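Local coordinates for protein 5-oxopent-3-ene-1,2,5-tricarboxylate decarboxylase (PDB 6IYM) that belongs to the fumarylacetoacetate hydrolase family of metal-dependent enzymes and holds a magnesium ion in an acidic site, at residues A[247-250]-A[251-255]; A[156-159]-A[160-163]. All blocks are in the same frame, centred on the assembly; numbering follows the deposited sequence.

Interaction 1: residues A[247-250]-A[251-255]. Unlike the reference sequence in segment 247-250: Lys-250 (reference Thr). Unlike the reference sequence in segment 251-255: Val-253 (reference Thr).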
loop_
_atom_site.group_PDB
_atom_site.type_symbol
_atom_site.label_atom_id
_atom_site.label_comp_id
_atom_site.label_asym_id
_atom_site.label_seq_id
_atom_site.Cartn_x
_atom_site.Cartn_y
_atom_site.Cartn_z
ATOM N N HIS A 247 -19.094 14.936 -6.500
ATOM C CA HIS A 247 -20.140 13.989 -6.032
ATOM C C HIS A 247 -21.124 14.678 -5.076
ATOM O O HIS A 247 -22.263 14.208 -4.983
ATOM C CB HIS A 247 -19.479 12.799 -5.340
ATOM C CG HIS A 247 -20.366 11.618 -5.167
ATOM N ND1 HIS A 247 -20.959 10.982 -6.244
ATOM C CD2 HIS A 247 -20.719 10.928 -4.062
ATOM C CE1 HIS A 247 -21.662 9.963 -5.804
ATOM N NE2 HIS A 247 -21.533 9.908 -4.471
ATOM N N GLY A 248 -20.701 15.734 -4.368
ATOM C CA GLY A 248 -21.482 16.326 -3.265
ATOM C C GLY A 248 -22.269 17.532 -3.738
ATOM O O GLY A 248 -22.949 18.161 -2.904
ATOM N N MET A 249 -22.164 17.848 -5.028
ATOM C CA MET A 249 -22.731 19.085 -5.618
ATOM C C MET A 249 -24.176 18.770 -5.992
ATOM O O MET A 249 -24.485 17.586 -6.166
ATOM C CB MET A 249 -21.908 19.541 -6.830
ATOM C CG MET A 249 -20.616 20.260 -6.440
ATOM S SD MET A 249 -19.532 20.697 -7.835
ATOM C CE MET A 249 -20.546 21.943 -8.649
ATOM N N LYS A 250 -25.042 19.781 -6.044
ATOM C CA LYS A 250 -26.490 19.617 -6.347
ATOM C C LYS A 250 -26.785 20.383 -7.634
ATOM O O LYS A 250 -26.880 21.603 -7.602
ATOM C CB LYS A 250 -27.301 20.090 -5.136
ATOM C CG LYS A 250 -27.207 19.193 -3.902
ATOM C CD LYS A 250 -27.197 19.953 -2.594
ATOM C CE LYS A 250 -27.716 19.151 -1.419
ATOM N NZ LYS A 250 -26.915 17.928 -1.169
ATOM N N PRO A 251 -26.869 19.738 -8.821
ATOM C CA PRO A 251 -26.703 18.293 -8.980
ATOM C C PRO A 251 -25.235 17.863 -9.033
ATOM O O PRO A 251 -24.343 18.706 -9.127
ATOM C CB PRO A 251 -27.383 18.041 -10.333
ATOM C CG PRO A 251 -27.020 19.275 -11.120
ATOM C CD PRO A 251 -27.128 20.400 -10.107
ATOM N N PRO A 252 -24.946 16.544 -8.960
ATOM C CA PRO A 252 -23.564 16.049 -8.973
ATOM C C PRO A 252 -22.857 16.289 -10.319
ATOM O O PRO A 252 -23.450 16.163 -11.354
ATOM C CB PRO A 252 -23.718 14.540 -8.700
ATOM C CG PRO A 252 -25.120 14.386 -8.084
ATOM C CD PRO A 252 -25.937 15.463 -8.772
ATOM N N VAL A 253 -21.582 16.656 -10.296
ATOM C CA VAL A 253 -20.809 16.898 -11.549
ATOM C C VAL A 253 -19.556 16.023 -11.469
ATOM O O VAL A 253 -18.955 15.922 -10.378
ATOM C CB VAL A 253 -20.511 18.399 -11.772
ATOM C CG1 VAL A 253 -19.702 19.007 -10.642
ATOM C CG2 VAL A 253 -19.847 18.671 -13.111
ATOM N N TYR A 254 -19.285 15.323 -12.555
ATOM C CA TYR A 254 -18.191 14.339 -12.706
ATOM C C TYR A 254 -17.270 14.851 -13.807
ATOM O O TYR A 254 -17.741 15.595 -14.727
ATOM C CB TYR A 254 -18.771 12.948 -12.954
ATOM C CG TYR A 254 -19.640 12.515 -11.813
ATOM C CD1 TYR A 254 -19.102 12.375 -10.543
ATOM C CD2 TYR A 254 -21.007 12.335 -11.970
ATOM C CE1 TYR A 254 -19.891 12.025 -9.464
ATOM C CE2 TYR A 254 -21.808 11.980 -10.897
ATOM C CZ TYR A 254 -21.253 11.838 -9.639
ATOM O OH TYR A 254 -22.030 11.501 -8.568
ATOM N N LEU A 255 -16.005 14.474 -13.680
ATOM C CA LEU A 255 -14.882 14.921 -14.533
ATOM C C LEU A 255 -14.995 14.222 -15.883
ATOM O O LEU A 255 -15.371 13.043 -15.925
ATOM C CB LEU A 255 -13.551 14.569 -13.855
ATOM C CG LEU A 255 -13.202 15.426 -12.634
ATOM C CD1 LEU A 255 -12.056 14.828 -11.811
ATOM C CD2 LEU A 255 -12.879 16.835 -13.070
#
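His-247 and Tyr-254 meet at their rims, where ND1 of the imidazole lies 2.6 Å from the phenol OH and the two atoms share a hydrogen bond. Either partner could supply the proton. Each ring receives the other at its edge, near its own plane, yet the planes are turned 44° apart and the centroids stand 5.8 Å from one another, so this is a polar contact between rims and not a stack. The imidazole gets there because CG is anti to the backbone N (chi1 -164°), which swings the ring over the carbonyl side of its residue, while the tyrosine brings its hydroxyl back to the imidazole.

The second close point is apolar. Met-249 SD comes within 3.3 Å of Val-253 CG1, and the bend at chi3 (68°) turns the methyl CE to the same carbon at 3.6 Å. Arg-206 on strand 204-210 touches both side chains, and Tyr-123 also packs against the methionine, so this part of the loop is held against the sheets.

At the bend the contact is much looser. Lys-250 leads its chain outward, and Pro-251 and Pro-252 lie exposed with it; the ring of Pro-252 lies along the carbonyl of Met-249, its CD 3.7 Å from Met-249 O. The shape here probably owes much to covalent geometry: the Lys-250–Pro-251 peptide is cis, and two consecutive prolines limit the freedom of the returning chain. Val-253 pairs through its backbone with Gly-246, while His-247 N is hydrogen-bonded to Asp-122 OD2.

Taken together, these features describe a surface loop reversed at a cis-proline, joining strand 236-238 to strand 260-265 in the fumarylacetoacetate hydrolase fold.

Interaction 2: residues A[156-159]-A[160-163]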
loop_
_atom_site.group_PDB
_atom_site.type_symbol
_atom_site.label_atom_id
_atom_site.label_comp_id
_atom_site.label_asym_id
_atom_site.label_seq_id
_atom_site.Cartn_x
_atom_site.Cartn_y
_atom_site.Cartn_z
ATOM N N VAL A 156 -7.812 11.500 -6.599
ATOM C CA VAL A 156 -8.775 11.266 -7.715
ATOM C C VAL A 156 -9.503 9.943 -7.410
ATOM O O VAL A 156 -8.844 8.997 -6.932
ATOM C CB VAL A 156 -8.089 11.252 -9.097
ATOM C CG1 VAL A 156 -9.079 10.902 -10.204
ATOM C CG2 VAL A 156 -7.367 12.545 -9.413
ATOM N N THR A 157 -10.816 9.893 -7.652
ATOM C CA THR A 157 -11.727 8.838 -7.172
ATOM C C THR A 157 -12.790 8.519 -8.235
ATOM O O THR A 157 -13.380 9.461 -8.793
ATOM C CB THR A 157 -12.432 9.281 -5.883
ATOM O OG1 THR A 157 -11.513 9.656 -4.858
ATOM C CG2 THR A 157 -13.368 8.214 -5.356
ATOM N N ALA A 158 -13.061 7.228 -8.449
ATOM C CA ALA A 158 -14.202 6.711 -9.227
ATOM C C ALA A 158 -15.317 6.414 -8.231
ATOM O O ALA A 158 -15.274 5.365 -7.590
ATOM C CB ALA A 158 -13.794 5.466 -9.988
ATOM N N ARG A 159 -16.280 7.314 -8.098
ATOM C CA ARG A 159 -17.364 7.216 -7.082
ATOM C C ARG A 159 -18.177 5.920 -7.270
ATOM O O ARG A 159 -18.661 5.375 -6.242
ATOM C CB ARG A 159 -18.247 8.462 -7.146
ATOM C CG ARG A 159 -17.503 9.760 -6.874
ATOM C CD ARG A 159 -16.977 9.808 -5.459
ATOM N NE ARG A 159 -16.275 11.051 -5.169
ATOM C CZ ARG A 159 -15.575 11.297 -4.054
ATOM N NH1 ARG A 159 -15.476 10.377 -3.108
ATOM N NH2 ARG A 159 -14.975 12.467 -3.889
ATOM N N ASP A 160 -18.290 5.406 -8.495
ATOM C CA ASP A 160 -19.089 4.189 -8.805
ATOM C C ASP A 160 -18.263 2.941 -8.413
ATOM O O ASP A 160 -18.843 2.005 -7.834
ATOM C CB ASP A 160 -19.626 4.221 -10.250
ATOM C CG ASP A 160 -18.612 4.640 -11.297
ATOM O OD1 ASP A 160 -17.416 4.845 -10.931
ATOM O OD2 ASP A 160 -18.991 4.709 -12.478
ATOM N N LEU A 161 -16.949 2.951 -8.627
ATOM C CA LEU A 161 -16.051 1.825 -8.251
ATOM C C LEU A 161 -15.963 1.728 -6.718
ATOM O O LEU A 161 -15.812 0.583 -6.175
ATOM C CB LEU A 161 -14.680 2.040 -8.901
ATOM C CG LEU A 161 -14.566 1.615 -10.359
ATOM C CD1 LEU A 161 -15.703 2.159 -11.184
ATOM C CD2 LEU A 161 -13.238 2.053 -10.940
ATOM N N GLN A 162 -16.093 2.866 -6.025
ATOM C CA GLN A 162 -16.099 2.922 -4.539
ATOM C C GLN A 162 -17.208 2.019 -3.990
ATOM O O GLN A 162 -16.967 1.310 -3.011
ATOM C CB GLN A 162 -16.330 4.341 -4.023
ATOM C CG GLN A 162 -15.082 5.083 -3.599
ATOM C CD GLN A 162 -15.459 6.414 -2.980
ATOM O OE1 GLN A 162 -16.090 7.261 -3.606
ATOM N NE2 GLN A 162 -15.118 6.595 -1.717
ATOM N N LYS A 163 -18.395 2.081 -4.576
ATOM C CA LYS A 163 -19.558 1.303 -4.107
ATOM C C LYS A 163 -19.469 -0.115 -4.684
ATOM O O LYS A 163 -19.816 -1.063 -3.958
ATOM C CB LYS A 163 -20.839 2.065 -4.458
ATOM C CG LYS A 163 -21.032 3.348 -3.652
ATOM C CD LYS A 163 -22.417 3.960 -3.747
ATOM C CE LYS A 163 -23.509 3.026 -3.265
ATOM N NZ LYS A 163 -24.816 3.715 -3.157
#
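The guanidinium of Arg-159 has Thr-157 CB over the centre of one face, 4.1 Å above the plane, and Gln-162 OE1 at its edge. NH1 gives that oxygen a hydrogen bond of 3.2 Å with an N-H...O angle of 157°, although the donor sits tilted 30° from the amide's carbonyl plane. The two side chains run alongside each other in the same direction; the bend of the arginine at chi2 (-65°) also brings its CD against OE1. Thr-157 CG2 touches the same oxygen at 3.4 Å. Glu-124 and Asp-122 form salt bridges with NH2 and NE, so three acceptors fix the guanidinium's rotation.

This is a strand-to-helix junction of the family fold: strand 147-158 is followed by the short helix 159-164. Its first turn is tied back to the strand by Gln-162 N, which bonds to Ala-158 O at 3.1 Å. On the opposite side of the backbone from the arginine, Ala-158 CB packs on Leu-161 CD2 at 3.6 Å. Asp-160 OD1 makes a weak bond to Leu-161 N, while OD2 accepts from Gln-119 N.

Interactions 1 and 2 illustrate how a surface loop and a partly buried strand-helix junction can share one residue's surroundings. Their centres are 13 Å apart, and they touch where His-247 CB packs 3.7 Å from Arg-159 NE; Tyr-254 CE1 is a looser neighbour, 4.2 Å from Arg-159 CG. Asp-122 bridges them by polar contacts, since its OD2 serves both His-247 N and Arg-159 NE. The magnesium ion, held by Glu-124, Glu-126 and Asp-155, is about 6 Å from the side chain of Thr-157 and about 11 Å from that of His-247. Segment 156-159 therefore borders the metal site, with Arg-159 paired to the ligand Glu-124, whereas segment 247-255 lies farther out.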